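Local coordinates for protein putative hydrolase (Bacteroides ovatus, PDB 4HBS) that is of unknown specific function but is probably a hydrolase, a five-bladed beta-propeller perhaps related to the beta-fructosidase-like glycosidases, at residues 62-67 with 168-173. Residues are numbered along the deposited sequence; the frame is centred on the assembly and turned at random.
Sequences FTTGLP and NQMQML
Asn-168 meets Pro-67 at the solvent-exposed end of this contact: OD1 of Asn-168 lies 4.2 Å from CG of Pro-67, the two side chains crossing at a slant, with no hydrogen bond between them. The amide gets there because CG of Asn-168 stands anti to its own backbone N (chi1 -160°), which brings the end of the side chain nearer the proline than its first bond suggests. The strand then delivers Met-170, a selenomethionine, toward residues 62-67. Its chain runs out extended and bends only at the last torsion (chi3 73°). The selenium does the touching on both counts: SE of Met-170 is 4.1 Å from CG2 of Thr-64 and 4.2 Å from CD2 of Leu-66. Outside the pair, Met-208 touches both Leu-66 and Met-170, while Phe-72 also packs on Met-170. Strands 60-65 and 169-178 belong to different four-stranded antiparallel sheets, successive blades of the propeller. With no hydrogen bond or salt bridge across it, this blade-to-blade contact rests on dispersion between selenium and two methyl groups, plus one loose polar-apolar touch at the exposed end; the selenium replaces the natural methionine's sulfur, whose thioether would be expected to pack in much the same way.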
loop_
_atom_site.group_PDB
_atom_site.type_symbol
_atom_site.label_atom_id
_atom_site.label_comp_id
_atom_site.label_asym_id
_atom_site.label_seq_id
_atom_site.Cartn_x
_atom_site.Cartn_y
_atom_site.Cartn_z
ATOM N N PHE A 62 0.880 -2.527 2.734
ATOM C CA PHE A 62 0.634 -3.340 1.538
ATOM C C PHE A 62 0.587 -4.800 1.922
ATOM O O PHE A 62 1.552 -5.287 2.497
ATOM C CB PHE A 62 1.759 -3.146 0.520
ATOM C CG PHE A 62 1.963 -1.764 -0.045
ATOM C CD1 PHE A 62 2.620 -0.784 0.693
ATOM C CD2 PHE A 62 1.696 -1.501 -1.380
ATOM C CE1 PHE A 62 2.865 0.477 0.148
ATOM C CE2 PHE A 62 1.965 -0.249 -1.932
ATOM C CZ PHE A 62 2.530 0.739 -1.158
ATOM N N THR A 63 -0.492 -5.519 1.562
ATOM C CA THR A 63 -0.626 -6.947 1.853
ATOM C C THR A 63 -0.317 -7.791 0.624
ATOM O O THR A 63 -0.390 -7.317 -0.516
ATOM C CB THR A 63 -2.010 -7.281 2.351
ATOM O OG1 THR A 63 -2.949 -6.764 1.431
ATOM C CG2 THR A 63 -2.272 -6.741 3.703
ATOM N N THR A 64 0.021 -9.055 0.874
ATOM C CA THR A 64 0.308 -10.051 -0.142
ATOM C C THR A 64 0.028 -11.390 0.481
ATOM O O THR A 64 0.825 -11.854 1.306
ATOM C CB THR A 64 1.765 -9.929 -0.647
ATOM O OG1 THR A 64 1.882 -8.761 -1.451
ATOM C CG2 THR A 64 2.223 -11.144 -1.469
ATOM N N GLY A 65 -1.109 -11.994 0.127
ATOM C CA GLY A 65 -1.454 -13.320 0.612
ATOM C C GLY A 65 -0.382 -14.303 0.180
ATOM O O GLY A 65 0.118 -14.201 -0.951
ATOM N N LEU A 66 0.046 -15.200 1.099
ATOM C CA LEU A 66 1.097 -16.181 0.818
ATOM C C LEU A 66 0.491 -17.561 0.589
ATOM O O LEU A 66 -0.663 -17.790 0.959
ATOM C CB LEU A 66 2.114 -16.216 1.971
ATOM C CG LEU A 66 2.865 -14.908 2.231
ATOM C CD1 LEU A 66 3.767 -15.042 3.414
ATOM C CD2 LEU A 66 3.646 -14.479 1.023
ATOM N N PRO A 67 1.237 -18.512 -0.014
ATOM C CA PRO A 67 0.647 -19.846 -0.267
ATOM C C PRO A 67 0.442 -20.727 0.983
ATOM O O PRO A 67 -0.279 -21.720 0.892
ATOM C CB PRO A 67 1.653 -20.503 -1.228
ATOM C CG PRO A 67 2.592 -19.427 -1.632
ATOM C CD PRO A 67 2.619 -18.444 -0.532
ATOM N N ASN A 168 7.608 -20.737 -5.138
ATOM C CA ASN A 168 7.506 -20.750 -3.661
ATOM C C ASN A 168 8.528 -19.776 -3.016
ATOM O O ASN A 168 9.305 -20.136 -2.115
ATOM C CB ASN A 168 7.648 -22.183 -3.087
ATOM C CG ASN A 168 7.081 -22.326 -1.665
ATOM O OD1 ASN A 168 5.954 -21.871 -1.357
ATOM N ND2 ASN A 168 7.842 -22.960 -0.761
ATOM N N GLN A 169 8.531 -18.548 -3.536
ATOM C CA GLN A 169 9.387 -17.453 -3.090
ATOM C C GLN A 169 8.681 -16.186 -3.407
ATOM O O GLN A 169 8.059 -16.111 -4.473
ATOM C CB GLN A 169 10.754 -17.470 -3.799
ATOM C CG GLN A 169 11.684 -18.571 -3.351
ATOM C CD GLN A 169 13.049 -18.431 -3.960
ATOM O OE1 GLN A 169 13.227 -17.884 -5.060
ATOM N NE2 GLN A 169 14.044 -18.972 -3.281
HETATM N N MSE A 170 8.753 -15.184 -2.525
HETATM C CA MSE A 170 8.095 -13.917 -2.793
HETATM C C MSE A 170 9.099 -12.929 -3.373
HETATM O O MSE A 170 10.101 -12.605 -2.727
HETATM C CB MSE A 170 7.445 -13.351 -1.538
HETATM C CG MSE A 170 6.549 -12.152 -1.819
HETATM SE SE MSE A 170 6.102 -11.241 -0.211
HETATM C CE MSE A 170 7.796 -10.432 0.098
ATOM N N GLN A 171 8.810 -12.450 -4.595
ATOM C CA GLN A 171 9.605 -11.450 -5.302
ATOM C C GLN A 171 8.939 -10.125 -5.072
ATOM O O GLN A 171 7.744 -9.999 -5.361
ATOM C CB GLN A 171 9.666 -11.748 -6.804
ATOM C CG GLN A 171 9.947 -13.185 -7.162
ATOM C CD GLN A 171 9.973 -13.304 -8.652
ATOM O OE1 GLN A 171 8.929 -13.210 -9.308
ATOM N NE2 GLN A 171 11.156 -13.431 -9.237
HETATM N N MSE A 172 9.676 -9.143 -4.537
HETATM C CA MSE A 172 9.139 -7.828 -4.214
HETATM C C MSE A 172 9.967 -6.706 -4.812
HETATM O O MSE A 172 11.196 -6.807 -4.852
HETATM C CB MSE A 172 9.128 -7.675 -2.697
HETATM C CG MSE A 172 8.827 -6.250 -2.233
HETATM SE SE MSE A 172 8.348 -6.173 -0.425
HETATM C CE MSE A 172 7.199 -4.706 -0.558
ATOM N N LEU A 173 9.300 -5.598 -5.197
ATOM C CA LEU A 173 9.980 -4.400 -5.674
ATOM C C LEU A 173 10.076 -3.366 -4.544
ATOM O O LEU A 173 9.091 -3.101 -3.852
ATOM C CB LEU A 173 9.269 -3.750 -6.867
ATOM C CG LEU A 173 9.048 -4.558 -8.107
ATOM C CD1 LEU A 173 8.279 -3.767 -9.096
ATOM C CD2 LEU A 173 10.348 -5.013 -8.741
#